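Local coordinates for protein tyrosine--tRNA ligase (Pyrococcus horikoshii, PDB 2CYC) that binds L-tyrosine and probably joins it, after activation by ATP, to the acceptor end of tRNA(Tyr), at residues A[5-10]-A[23-28]; A[32-37]-A[64-69]; A[68-73]-A[114-119]; A[175-180]-A[207-212]. One frame throughout, in Å; residues are numbered along the deposited sequence.

Contact 1: A[5-10]-A[23-28]; sequences ERINLV and NLRHLF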
# COMPACT_ATOMS: atom_id res chain seq x y z
N GLU A 5 -40.03 -8.32 5.87
CA GLU A 5 -39.67 -8.05 7.25
C GLU A 5 -38.14 -8.00 7.40
O GLU A 5 -37.62 -7.21 8.20
CB GLU A 5 -40.27 -9.13 8.14
CG GLU A 5 -39.93 -8.99 9.60
CD GLU A 5 -40.74 -9.95 10.47
OE1 GLU A 5 -40.45 -10.05 11.68
OE2 GLU A 5 -41.67 -10.60 9.93
N ARG A 6 -37.43 -8.83 6.64
CA ARG A 6 -35.96 -8.84 6.70
C ARG A 6 -35.40 -7.52 6.17
O ARG A 6 -34.50 -6.92 6.75
CB ARG A 6 -35.39 -10.00 5.88
CG ARG A 6 -35.80 -11.37 6.41
CD ARG A 6 -34.58 -12.23 6.71
NE ARG A 6 -34.18 -12.93 5.51
CZ ARG A 6 -33.08 -13.66 5.37
NH1 ARG A 6 -32.20 -13.82 6.36
NH2 ARG A 6 -32.87 -14.27 4.22
N ILE A 7 -35.95 -7.08 5.03
CA ILE A 7 -35.53 -5.83 4.42
C ILE A 7 -35.79 -4.67 5.37
O ILE A 7 -34.93 -3.82 5.56
CB ILE A 7 -36.29 -5.59 3.10
CG1 ILE A 7 -35.76 -6.56 2.04
CG2 ILE A 7 -36.14 -4.12 2.67
CD1 ILE A 7 -36.50 -6.50 0.70
N ASN A 8 -36.97 -4.65 5.99
CA ASN A 8 -37.30 -3.57 6.92
C ASN A 8 -36.37 -3.52 8.12
O ASN A 8 -36.07 -2.44 8.63
CB ASN A 8 -38.75 -3.70 7.42
CG ASN A 8 -39.76 -3.31 6.37
OD1 ASN A 8 -39.45 -2.60 5.41
ND2 ASN A 8 -41.00 -3.77 6.54
N LEU A 9 -35.93 -4.67 8.60
CA LEU A 9 -35.00 -4.71 9.74
C LEU A 9 -33.70 -4.02 9.33
O LEU A 9 -33.09 -3.28 10.11
CB LEU A 9 -34.71 -6.16 10.15
CG LEU A 9 -35.28 -6.85 11.41
CD1 LEU A 9 -36.02 -5.88 12.30
CD2 LEU A 9 -36.19 -7.99 10.98
N VAL A 10 -33.25 -4.25 8.09
CA VAL A 10 -32.01 -3.63 7.62
C VAL A 10 -32.23 -2.13 7.43
O VAL A 10 -31.37 -1.32 7.76
CB VAL A 10 -31.55 -4.26 6.28
CG1 VAL A 10 -30.36 -3.48 5.70
CG2 VAL A 10 -31.18 -5.71 6.50
N ASN A 23 -30.13 -4.72 -4.48
CA ASN A 23 -29.12 -5.77 -4.34
C ASN A 23 -29.34 -6.55 -3.05
O ASN A 23 -29.13 -7.77 -3.00
CB ASN A 23 -27.70 -5.18 -4.36
CG ASN A 23 -26.63 -6.26 -4.43
OD1 ASN A 23 -25.57 -6.15 -3.81
ND2 ASN A 23 -26.90 -7.31 -5.20
N LEU A 24 -29.79 -5.85 -2.01
CA LEU A 24 -30.07 -6.49 -0.72
C LEU A 24 -31.14 -7.55 -0.90
O LEU A 24 -31.01 -8.68 -0.41
CB LEU A 24 -30.54 -5.44 0.29
CG LEU A 24 -31.06 -5.96 1.64
CD1 LEU A 24 -29.91 -6.56 2.46
CD2 LEU A 24 -31.71 -4.80 2.40
N ARG A 25 -32.22 -7.18 -1.58
CA ARG A 25 -33.33 -8.09 -1.83
C ARG A 25 -32.83 -9.28 -2.65
O ARG A 25 -33.18 -10.42 -2.39
CB ARG A 25 -34.45 -7.36 -2.57
CG ARG A 25 -35.61 -8.25 -3.01
CD ARG A 25 -36.72 -7.38 -3.59
NE ARG A 25 -37.73 -8.15 -4.30
CZ ARG A 25 -38.76 -7.60 -4.92
NH1 ARG A 25 -39.64 -8.36 -5.55
NH2 ARG A 25 -38.91 -6.28 -4.91
N HIS A 26 -32.00 -8.98 -3.64
CA HIS A 26 -31.42 -10.01 -4.48
C HIS A 26 -30.65 -11.00 -3.60
O HIS A 26 -30.81 -12.21 -3.73
CB HIS A 26 -30.48 -9.35 -5.50
CG HIS A 26 -29.73 -10.32 -6.36
ND1 HIS A 26 -30.37 -11.23 -7.18
CD2 HIS A 26 -28.40 -10.51 -6.55
CE1 HIS A 26 -29.46 -11.94 -7.83
NE2 HIS A 26 -28.26 -11.52 -7.47
N LEU A 27 -29.80 -10.48 -2.70
CA LEU A 27 -29.04 -11.36 -1.82
C LEU A 27 -29.95 -12.24 -0.97
O LEU A 27 -29.67 -13.42 -0.78
CB LEU A 27 -28.11 -10.56 -0.91
CG LEU A 27 -27.00 -9.74 -1.58
CD1 LEU A 27 -25.98 -9.33 -0.52
CD2 LEU A 27 -26.33 -10.56 -2.67
N PHE A 28 -31.03 -11.66 -0.44
CA PHE A 28 -31.97 -12.43 0.37
C PHE A 28 -32.61 -13.54 -0.46
O PHE A 28 -32.65 -14.70 -0.05
CB PHE A 28 -33.07 -11.53 0.95
CG PHE A 28 -32.66 -10.77 2.19
CD1 PHE A 28 -33.16 -9.48 2.43
CD2 PHE A 28 -31.80 -11.34 3.13
CE1 PHE A 28 -32.81 -8.77 3.59
CE2 PHE A 28 -31.45 -10.64 4.30
CZ PHE A 28 -31.95 -9.35 4.52
O HOH W 1 -31.32 -15.65 2.83
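R6 and I7 meet F28 where the first two helices of the chain, 3-11 and 21-30, pack against each other, their short axes 10.6 Å apart and their directions at 134°. The tight part is built round the F28 ring, a broad apolar surface that suits a buried interface. R6 sends CB over its face, a CH-pi contact 4.0 Å from the ring centroid. Further out the R6 chain bends at chi2 and chi3, and the guanidinium lies with one face on F28 CD2, its plane 30° from that of the ring. I7 CG1 comes within 3.9 Å of F28 CD1, and V10 CG2 approaches the ring edge at CZ. An alanine in place of F28 would probably open a gap between the helices and leave the guanidinium of R6 without the ring it rests on. The polar side is looser: water 1 accepts from R6 NH2 and makes only a weak bond to F28 O. R6 NH1 is held by a hydrogen bond to A64 O. On the solvent side R25 touches I7 CD1 through CB, and its extended chain carries NE to a salt bridge with E29. In the buried part, V10 and L24 meet tip to tip, CG1 of V10 standing 3.8 Å from CD2 of L24.

Contact 2: A[32-37]-A[64-69]; sequences APLQHY and AGIKTR. With TYR (tyrosine), chain C.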
# COMPACT_ATOMS: atom_id res chain seq x y z
N ALA A 32 -27.81 -15.90 -0.74
CA ALA A 32 -26.38 -15.65 -0.65
C ALA A 32 -25.95 -15.60 0.82
O ALA A 32 -26.77 -15.36 1.70
CB ALA A 32 -26.04 -14.34 -1.34
N PRO A 33 -24.67 -15.86 1.11
CA PRO A 33 -24.22 -15.80 2.50
C PRO A 33 -24.43 -14.39 3.04
O PRO A 33 -24.26 -13.41 2.32
CB PRO A 33 -22.73 -16.17 2.40
CG PRO A 33 -22.37 -15.79 0.99
CD PRO A 33 -23.58 -16.26 0.21
N LEU A 34 -24.80 -14.29 4.31
CA LEU A 34 -25.05 -13.00 4.94
C LEU A 34 -24.04 -12.77 6.07
O LEU A 34 -24.28 -13.14 7.22
CB LEU A 34 -26.48 -12.93 5.49
CG LEU A 34 -27.58 -13.11 4.43
CD1 LEU A 34 -28.95 -13.20 5.08
CD2 LEU A 34 -27.52 -11.95 3.46
N GLN A 35 -22.91 -12.17 5.71
CA GLN A 35 -21.89 -11.89 6.69
C GLN A 35 -21.75 -10.38 6.82
O GLN A 35 -21.42 -9.69 5.85
CB GLN A 35 -20.54 -12.49 6.27
CG GLN A 35 -19.38 -12.08 7.15
CD GLN A 35 -19.44 -12.71 8.53
OE1 GLN A 35 -19.64 -12.03 9.55
NE2 GLN A 35 -19.26 -14.02 8.57
N HIS A 36 -22.02 -9.89 8.01
CA HIS A 36 -21.91 -8.47 8.28
C HIS A 36 -20.61 -8.21 9.02
O HIS A 36 -19.93 -9.13 9.47
CB HIS A 36 -23.10 -8.01 9.15
CG HIS A 36 -22.76 -6.91 10.11
ND1 HIS A 36 -21.93 -7.10 11.20
CD2 HIS A 36 -23.15 -5.61 10.16
CE1 HIS A 36 -21.83 -5.97 11.88
NE2 HIS A 36 -22.56 -5.05 11.27
N TYR A 37 -20.29 -6.93 9.11
CA TYR A 37 -19.16 -6.44 9.86
C TYR A 37 -19.25 -4.93 9.91
O TYR A 37 -19.90 -4.29 9.08
CB TYR A 37 -17.83 -6.88 9.24
CG TYR A 37 -17.02 -5.79 8.54
CD1 TYR A 37 -15.70 -5.53 8.91
CD2 TYR A 37 -17.56 -5.08 7.45
CE1 TYR A 37 -14.92 -4.59 8.21
CE2 TYR A 37 -16.80 -4.14 6.75
CZ TYR A 37 -15.48 -3.91 7.12
OH TYR A 37 -14.72 -3.05 6.37
N ALA A 64 -32.67 -10.35 11.51
CA ALA A 64 -32.94 -10.61 10.11
C ALA A 64 -32.21 -11.87 9.66
O ALA A 64 -32.31 -12.27 8.51
CB ALA A 64 -32.49 -9.42 9.26
N GLY A 65 -31.46 -12.49 10.57
CA GLY A 65 -30.73 -13.70 10.20
C GLY A 65 -29.40 -13.42 9.52
O GLY A 65 -28.95 -14.19 8.68
N ILE A 66 -28.77 -12.30 9.90
CA ILE A 66 -27.46 -11.92 9.35
C ILE A 66 -26.40 -12.18 10.42
O ILE A 66 -26.59 -11.82 11.58
CB ILE A 66 -27.45 -10.41 8.98
CG1 ILE A 66 -28.45 -10.15 7.85
CG2 ILE A 66 -26.03 -9.98 8.59
CD1 ILE A 66 -28.76 -8.68 7.63
N LYS A 67 -25.28 -12.80 10.03
CA LYS A 67 -24.19 -13.07 10.98
C LYS A 67 -23.41 -11.78 11.18
O LYS A 67 -22.80 -11.26 10.24
CB LYS A 67 -23.26 -14.16 10.44
CG LYS A 67 -22.22 -14.66 11.44
CD LYS A 67 -22.87 -15.40 12.62
CE LYS A 67 -21.81 -15.97 13.58
NZ LYS A 67 -22.40 -16.41 14.89
N THR A 68 -23.41 -11.28 12.40
CA THR A 68 -22.77 -10.02 12.74
C THR A 68 -21.37 -10.11 13.32
O THR A 68 -21.03 -11.05 14.06
CB THR A 68 -23.68 -9.22 13.70
OG1 THR A 68 -23.86 -9.95 14.93
CG2 THR A 68 -25.04 -8.99 13.05
N ARG A 69 -20.55 -9.10 13.01
CA ARG A 69 -19.16 -9.07 13.47
C ARG A 69 -18.65 -7.66 13.75
O ARG A 69 -18.92 -6.74 12.97
CB ARG A 69 -18.25 -9.73 12.43
CG ARG A 69 -16.75 -9.59 12.70
CD ARG A 69 -15.94 -10.23 11.59
NE ARG A 69 -16.33 -11.63 11.38
CZ ARG A 69 -15.78 -12.44 10.48
NH1 ARG A 69 -16.21 -13.69 10.37
NH2 ARG A 69 -14.79 -12.02 9.71
N TYR C . -12.39 3.83 9.01
CA TYR C . -13.24 3.40 10.16
C TYR C . -13.41 4.55 11.15
O TYR C . -12.72 5.58 10.98
CB TYR C . -12.60 2.19 10.87
CG TYR C . -12.53 0.95 10.00
CD1 TYR C . -13.69 0.36 9.50
CD2 TYR C . -11.31 0.37 9.67
CE1 TYR C . -13.63 -0.79 8.70
CE2 TYR C . -11.23 -0.78 8.88
CZ TYR C . -12.40 -1.35 8.39
OH TYR C . -12.31 -2.48 7.59
OXT TYR C . -14.22 4.41 12.08
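Backbone bonds come first between L34-H36 and K67: K67 N donates to L34 O at 3.0 Å, and H36 N to K67 O at 2.7 Å. Together they form a single bridge between Q35 and K67, which sets the chain of strand 36-40 beside the one leading into strand 69-72 of the Rossmann-type catalytic domain. The second kind is side chain to backbone. H36 turns its ring so that ND1 takes the N-H of R69 almost in the ring plane, 3.0 Å away with an angle of 168° at the hydrogen. Apolar contacts follow: the side chains of L34 and I66 cross at about a right angle, with CB of L34 against CG1 of I66, and H36 CB touches I66 CG2. G65, at a phi of 83°, ends the preceding helix in a Schellman motif, where glycine fits best. Beyond the bridge, Y37 OH meets the hydroxyl of the bound tyrosine at 2.8 Å, in the plane of the Y37 ring. An alanine in place of H36 would probably leave R69 N without its acceptor and H185 without its hydrogen-bonding mate. Because ND1 accepts here while NE2 pairs with H185 ND1, the H36 imidazole is likely to be neutral, with its proton on NE2.

Contact 3: A[68-73]-A[114-119]; sequences TRVFLA and KKVEFV. With TYR (tyrosine), chain C.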
# COMPACT_ATOMS: atom_id res chain seq x y z
N THR A 68 -23.41 -11.28 12.40
CA THR A 68 -22.77 -10.02 12.74
C THR A 68 -21.37 -10.11 13.32
O THR A 68 -21.03 -11.05 14.06
CB THR A 68 -23.68 -9.22 13.70
OG1 THR A 68 -23.86 -9.95 14.93
CG2 THR A 68 -25.04 -8.99 13.05
N ARG A 69 -20.55 -9.10 13.01
CA ARG A 69 -19.16 -9.07 13.47
C ARG A 69 -18.65 -7.66 13.75
O ARG A 69 -18.92 -6.74 12.97
CB ARG A 69 -18.25 -9.73 12.43
CG ARG A 69 -16.75 -9.59 12.70
CD ARG A 69 -15.94 -10.23 11.59
NE ARG A 69 -16.33 -11.63 11.38
CZ ARG A 69 -15.78 -12.44 10.48
NH1 ARG A 69 -16.21 -13.69 10.37
NH2 ARG A 69 -14.79 -12.02 9.71
N VAL A 70 -17.92 -7.51 14.85
CA VAL A 70 -17.30 -6.24 15.21
C VAL A 70 -15.81 -6.43 14.88
O VAL A 70 -15.18 -7.38 15.36
CB VAL A 70 -17.46 -5.92 16.72
CG1 VAL A 70 -16.51 -4.79 17.13
CG2 VAL A 70 -18.91 -5.54 17.03
N PHE A 71 -15.29 -5.55 14.04
CA PHE A 71 -13.91 -5.58 13.56
C PHE A 71 -13.11 -4.48 14.27
O PHE A 71 -13.39 -3.29 14.09
CB PHE A 71 -13.94 -5.34 12.04
CG PHE A 71 -12.61 -5.53 11.35
CD1 PHE A 71 -12.11 -6.81 11.11
CD2 PHE A 71 -11.92 -4.42 10.83
CE1 PHE A 71 -10.94 -6.99 10.37
CE2 PHE A 71 -10.75 -4.59 10.09
CZ PHE A 71 -10.26 -5.88 9.85
N LEU A 72 -12.13 -4.89 15.08
CA LEU A 72 -11.28 -3.96 15.83
C LEU A 72 -10.07 -3.65 14.95
O LEU A 72 -9.14 -4.46 14.83
CB LEU A 72 -10.86 -4.62 17.15
CG LEU A 72 -12.02 -5.26 17.94
CD1 LEU A 72 -11.50 -6.26 18.98
CD2 LEU A 72 -12.85 -4.18 18.60
N ALA A 73 -10.10 -2.48 14.33
CA ALA A 73 -9.05 -2.07 13.38
C ALA A 73 -7.75 -1.58 14.01
O ALA A 73 -7.46 -0.37 13.97
CB ALA A 73 -9.62 -0.99 12.45
N LYS A 114 -23.33 -12.32 22.65
CA LYS A 114 -22.77 -13.67 22.56
C LYS A 114 -22.82 -14.22 21.14
O LYS A 114 -22.10 -15.16 20.80
CB LYS A 114 -23.51 -14.61 23.51
CG LYS A 114 -23.43 -14.19 24.97
CD LYS A 114 -24.38 -15.01 25.85
CE LYS A 114 -25.85 -14.79 25.47
NZ LYS A 114 -26.30 -13.37 25.61
N LYS A 115 -23.66 -13.63 20.30
CA LYS A 115 -23.76 -14.11 18.94
C LYS A 115 -23.08 -13.17 17.96
O LYS A 115 -23.26 -13.27 16.76
CB LYS A 115 -25.23 -14.32 18.57
CG LYS A 115 -25.92 -15.41 19.39
CD LYS A 115 -27.36 -15.59 18.94
CE LYS A 115 -28.09 -16.62 19.80
NZ LYS A 115 -27.40 -17.94 19.78
N VAL A 116 -22.28 -12.25 18.50
CA VAL A 116 -21.55 -11.31 17.67
C VAL A 116 -20.08 -11.76 17.61
O VAL A 116 -19.47 -12.04 18.63
CB VAL A 116 -21.61 -9.87 18.25
CG1 VAL A 116 -20.71 -8.95 17.45
CG2 VAL A 116 -23.05 -9.35 18.24
N GLU A 117 -19.54 -11.86 16.40
CA GLU A 117 -18.14 -12.24 16.23
C GLU A 117 -17.28 -11.00 16.50
O GLU A 117 -17.66 -9.89 16.10
CB GLU A 117 -17.89 -12.74 14.79
CG GLU A 117 -18.63 -14.03 14.46
CD GLU A 117 -18.67 -14.34 12.97
OE1 GLU A 117 -18.95 -15.50 12.62
OE2 GLU A 117 -18.43 -13.42 12.15
N PHE A 118 -16.16 -11.20 17.19
CA PHE A 118 -15.24 -10.11 17.47
C PHE A 118 -13.89 -10.52 16.86
O PHE A 118 -13.32 -11.55 17.21
CB PHE A 118 -15.11 -9.86 18.97
CG PHE A 118 -16.26 -9.07 19.54
CD1 PHE A 118 -17.46 -9.70 19.89
CD2 PHE A 118 -16.18 -7.68 19.66
CE1 PHE A 118 -18.54 -8.96 20.35
CE2 PHE A 118 -17.26 -6.93 20.12
CZ PHE A 118 -18.44 -7.57 20.47
N VAL A 119 -13.40 -9.70 15.93
CA VAL A 119 -12.15 -9.97 15.23
C VAL A 119 -11.15 -8.82 15.34
O VAL A 119 -11.47 -7.67 15.02
CB VAL A 119 -12.44 -10.23 13.72
CG1 VAL A 119 -11.16 -10.25 12.91
CG2 VAL A 119 -13.19 -11.56 13.55
N TYR C . -12.39 3.83 9.01
CA TYR C . -13.24 3.40 10.16
C TYR C . -13.41 4.55 11.15
O TYR C . -12.72 5.58 10.98
CB TYR C . -12.60 2.19 10.87
CG TYR C . -12.53 0.95 10.00
CD1 TYR C . -13.69 0.36 9.50
CD2 TYR C . -11.31 0.37 9.67
CE1 TYR C . -13.63 -0.79 8.70
CE2 TYR C . -11.23 -0.78 8.88
CZ TYR C . -12.40 -1.35 8.39
OH TYR C . -12.31 -2.48 7.59
OXT TYR C . -14.22 4.41 12.08
O HOH W 2 -24.75 -12.37 14.75
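E117 OE2 is gripped by two nitrogens of R69, NE and NH1, each 2.9 Å away, in a side-on salt bridge in which both donors reach the one oxygen. They come from the same face of the carboxylate, NE on the anti side and NH1 from above the plane, whereas OE2 lies close to the guanidinium plane. The chi3 bend of R69 (-54°) turns NE out of line with the extended part of the chain. V119 CG2 packs on R69 CD at 3.6 Å, so the arginine has an aliphatic flank under its charged tip, and NH2 is taken by Q179 OE1.

Below these side chains two parallel strands run in register, R69 beside E117, V70 beside F118 and F71 beside V119. Four backbone bonds join them; the shortest, V70 N to E117 O, is 2.7 Å. R69, E117, F71 and V119 share one face of the sheet. On the other, V70 CB lies 3.6 Å from F118 CE2, the two side chains pointing the same way; a branched valine next to a flat ring fills this layer well. Water 2 bridges T68 N and K115 O where the pairing ends. F71 CE2 and A73 CB line the pocket, the latter 3.5 Å from CD2 of the bound tyrosine.

The helical connection between the strands makes a beta-alpha-beta unit of the class I Rossmann fold. Strand 69-72 lies between 36-40 and 117-120, while helix 87-108 covers L72, V116 and F118, and helix 48-63 borders T68.

Contact 4: A[175-180]-A[207-212]; sequences DIFYQG and HPIVHE. With TYR (tyrosine), chain C.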
# COMPACT_ATOMS: atom_id res chain seq x y z
N ASP A 175 -10.55 -5.53 3.74
CA ASP A 175 -11.14 -6.13 4.93
C ASP A 175 -12.50 -6.71 4.59
O ASP A 175 -12.90 -7.75 5.14
CB ASP A 175 -11.33 -5.10 6.04
CG ASP A 175 -10.03 -4.56 6.58
OD1 ASP A 175 -9.00 -5.25 6.45
OD2 ASP A 175 -10.05 -3.45 7.15
N ILE A 176 -13.22 -6.03 3.71
CA ILE A 176 -14.54 -6.49 3.32
C ILE A 176 -14.49 -7.79 2.54
O ILE A 176 -15.14 -8.78 2.89
CB ILE A 176 -15.29 -5.40 2.48
CG1 ILE A 176 -15.68 -4.23 3.40
CG2 ILE A 176 -16.52 -6.01 1.79
CD1 ILE A 176 -16.17 -2.98 2.67
N PHE A 177 -13.70 -7.81 1.48
CA PHE A 177 -13.63 -9.00 0.64
C PHE A 177 -12.93 -10.18 1.28
O PHE A 177 -13.35 -11.32 1.08
CB PHE A 177 -13.01 -8.63 -0.70
CG PHE A 177 -13.87 -7.69 -1.49
CD1 PHE A 177 -15.03 -8.16 -2.13
CD2 PHE A 177 -13.62 -6.33 -1.49
CE1 PHE A 177 -15.91 -7.28 -2.76
CE2 PHE A 177 -14.50 -5.43 -2.12
CZ PHE A 177 -15.65 -5.91 -2.75
N TYR A 178 -11.89 -9.92 2.07
CA TYR A 178 -11.17 -11.00 2.71
C TYR A 178 -12.04 -11.78 3.70
O TYR A 178 -11.90 -12.99 3.83
CB TYR A 178 -9.95 -10.48 3.44
CG TYR A 178 -9.01 -11.59 3.84
CD1 TYR A 178 -8.14 -12.16 2.91
CD2 TYR A 178 -8.99 -12.07 5.15
CE1 TYR A 178 -7.28 -13.19 3.26
CE2 TYR A 178 -8.14 -13.10 5.51
CZ TYR A 178 -7.29 -13.65 4.57
OH TYR A 178 -6.41 -14.63 4.93
N GLN A 179 -12.94 -11.09 4.39
CA GLN A 179 -13.82 -11.74 5.36
C GLN A 179 -15.14 -12.20 4.72
O GLN A 179 -16.02 -12.70 5.42
CB GLN A 179 -14.13 -10.78 6.53
CG GLN A 179 -12.89 -10.20 7.20
CD GLN A 179 -13.23 -9.21 8.31
OE1 GLN A 179 -13.45 -9.59 9.47
NE2 GLN A 179 -13.29 -7.93 7.95
N GLY A 180 -15.28 -12.03 3.41
CA GLY A 180 -16.49 -12.42 2.71
C GLY A 180 -17.71 -11.60 3.13
O GLY A 180 -18.83 -12.10 3.13
N HIS A 207 -10.19 -12.54 -3.78
CA HIS A 207 -11.26 -12.59 -2.81
C HIS A 207 -12.61 -12.03 -3.24
O HIS A 207 -13.23 -11.25 -2.52
CB HIS A 207 -10.82 -11.98 -1.48
CG HIS A 207 -9.81 -12.81 -0.76
ND1 HIS A 207 -8.45 -12.69 -0.98
CD2 HIS A 207 -9.96 -13.85 0.10
CE1 HIS A 207 -7.81 -13.63 -0.29
NE2 HIS A 207 -8.70 -14.34 0.37
N PRO A 208 -13.06 -12.40 -4.44
CA PRO A 208 -14.37 -11.88 -4.84
C PRO A 208 -15.38 -12.65 -3.99
O PRO A 208 -15.02 -13.62 -3.32
CB PRO A 208 -14.47 -12.26 -6.32
CG PRO A 208 -13.65 -13.54 -6.39
CD PRO A 208 -12.45 -13.20 -5.52
N ILE A 209 -16.63 -12.22 -3.97
CA ILE A 209 -17.66 -12.92 -3.22
C ILE A 209 -18.40 -13.74 -4.27
O ILE A 209 -19.12 -13.18 -5.10
CB ILE A 209 -18.60 -11.92 -2.52
CG1 ILE A 209 -17.79 -11.06 -1.55
CG2 ILE A 209 -19.72 -12.68 -1.80
CD1 ILE A 209 -18.59 -10.00 -0.82
N VAL A 210 -18.20 -15.05 -4.25
CA VAL A 210 -18.82 -15.93 -5.23
C VAL A 210 -19.98 -16.73 -4.67
O VAL A 210 -19.86 -17.38 -3.63
CB VAL A 210 -17.79 -16.93 -5.83
CG1 VAL A 210 -18.45 -17.77 -6.92
CG2 VAL A 210 -16.61 -16.17 -6.41
N HIS A 211 -21.11 -16.65 -5.36
CA HIS A 211 -22.27 -17.41 -4.94
C HIS A 211 -22.92 -17.99 -6.17
O HIS A 211 -23.28 -17.27 -7.10
CB HIS A 211 -23.28 -16.52 -4.19
CG HIS A 211 -24.46 -17.28 -3.67
ND1 HIS A 211 -24.37 -18.21 -2.66
CD2 HIS A 211 -25.76 -17.26 -4.05
CE1 HIS A 211 -25.56 -18.74 -2.44
NE2 HIS A 211 -26.42 -18.19 -3.27
N GLU A 212 -23.02 -19.31 -6.19
CA GLU A 212 -23.64 -20.02 -7.31
C GLU A 212 -23.11 -19.53 -8.66
O GLU A 212 -23.87 -19.19 -9.56
CB GLU A 212 -25.16 -19.87 -7.24
CG GLU A 212 -25.69 -20.23 -5.87
CD GLU A 212 -27.21 -20.22 -5.79
OE1 GLU A 212 -27.85 -19.37 -6.45
OE2 GLU A 212 -27.75 -21.06 -5.04
N TYR C . -12.39 3.83 9.01
CA TYR C . -13.24 3.40 10.16
C TYR C . -13.41 4.55 11.15
O TYR C . -12.72 5.58 10.98
CB TYR C . -12.60 2.19 10.87
CG TYR C . -12.53 0.95 10.00
CD1 TYR C . -13.69 0.36 9.50
CD2 TYR C . -11.31 0.37 9.67
CE1 TYR C . -13.63 -0.79 8.70
CE2 TYR C . -11.23 -0.78 8.88
CZ TYR C . -12.40 -1.35 8.39
OH TYR C . -12.31 -2.48 7.59
OXT TYR C . -14.22 4.41 12.08
O HOH W 3 -14.76 -13.18 -0.50
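F177 and H207 bring their CA atoms within 5.5 Å of each other as the last turn of helix 164-178 passes the loop that leads into strand 209-211. F177 CB lies 3.2 Å from H207 O. CG of F177 sits anti to its carbonyl carbon (chi1 -65°), and its CD1 reaches I209 CG1 at 4.0 Å, the two side chains crossing at about a right angle. Both residues are buried, and an aromatic ring beside a branched aliphatic chain fits that setting; L204 and A197 also touch F177. Y178 and H207 lie side by side, pointing the same way. Y178 CD1 stands over one face of the imidazole, 3.4 Å from NE2 and offset toward its rim, and the two planes are inclined at 49°. Their polar ends have partners outside the pair: Y178 OH bonds D129, and H207 ND1 bonds T133.

In the Rossmann-type domain of this class I synthetase, helix 164-178 passes along the tyrosine pocket and closes in a Schellman motif at G180, whose phi of 65° favours glycine. I209 CD1 approaches G180 C. Water 3 lies close to both F177 O and P208 O, so which of them receives its protons is left open.

On the pocket side of the helix, D175 OD2 takes the hydroxyl of the bound tyrosine in a very short bond of 2.5 Å, and its OD1 pairs with Y130 OH. Q179 NE2 donates to D175 O at 2.8 Å from above the carbonyl plane.

Contacts 1, 2 and 3 follow one another along the chain, contact 3 opening on T68 and R69 where contact 2 ends; contact 4 comes later. Contact 1 joins the two N-terminal helices and touches contact 2, the centres about 11 Å apart. Contacts 2 and 3 lie on neighbouring strands of one mixed sheet, 36-40, 69-72 and 117-120, and their centres are also about 11 Å apart. Contact 4, about 17 Å from contact 3 between centres, reaches that sheet through strand 209-211. Contacts 2, 3 and 4 each supply residues that touch the bound tyrosine, so residues from two neighbouring strands, the turn after one of them and the last turns of a helix each form part of its pocket, while contact 1 lies away from it.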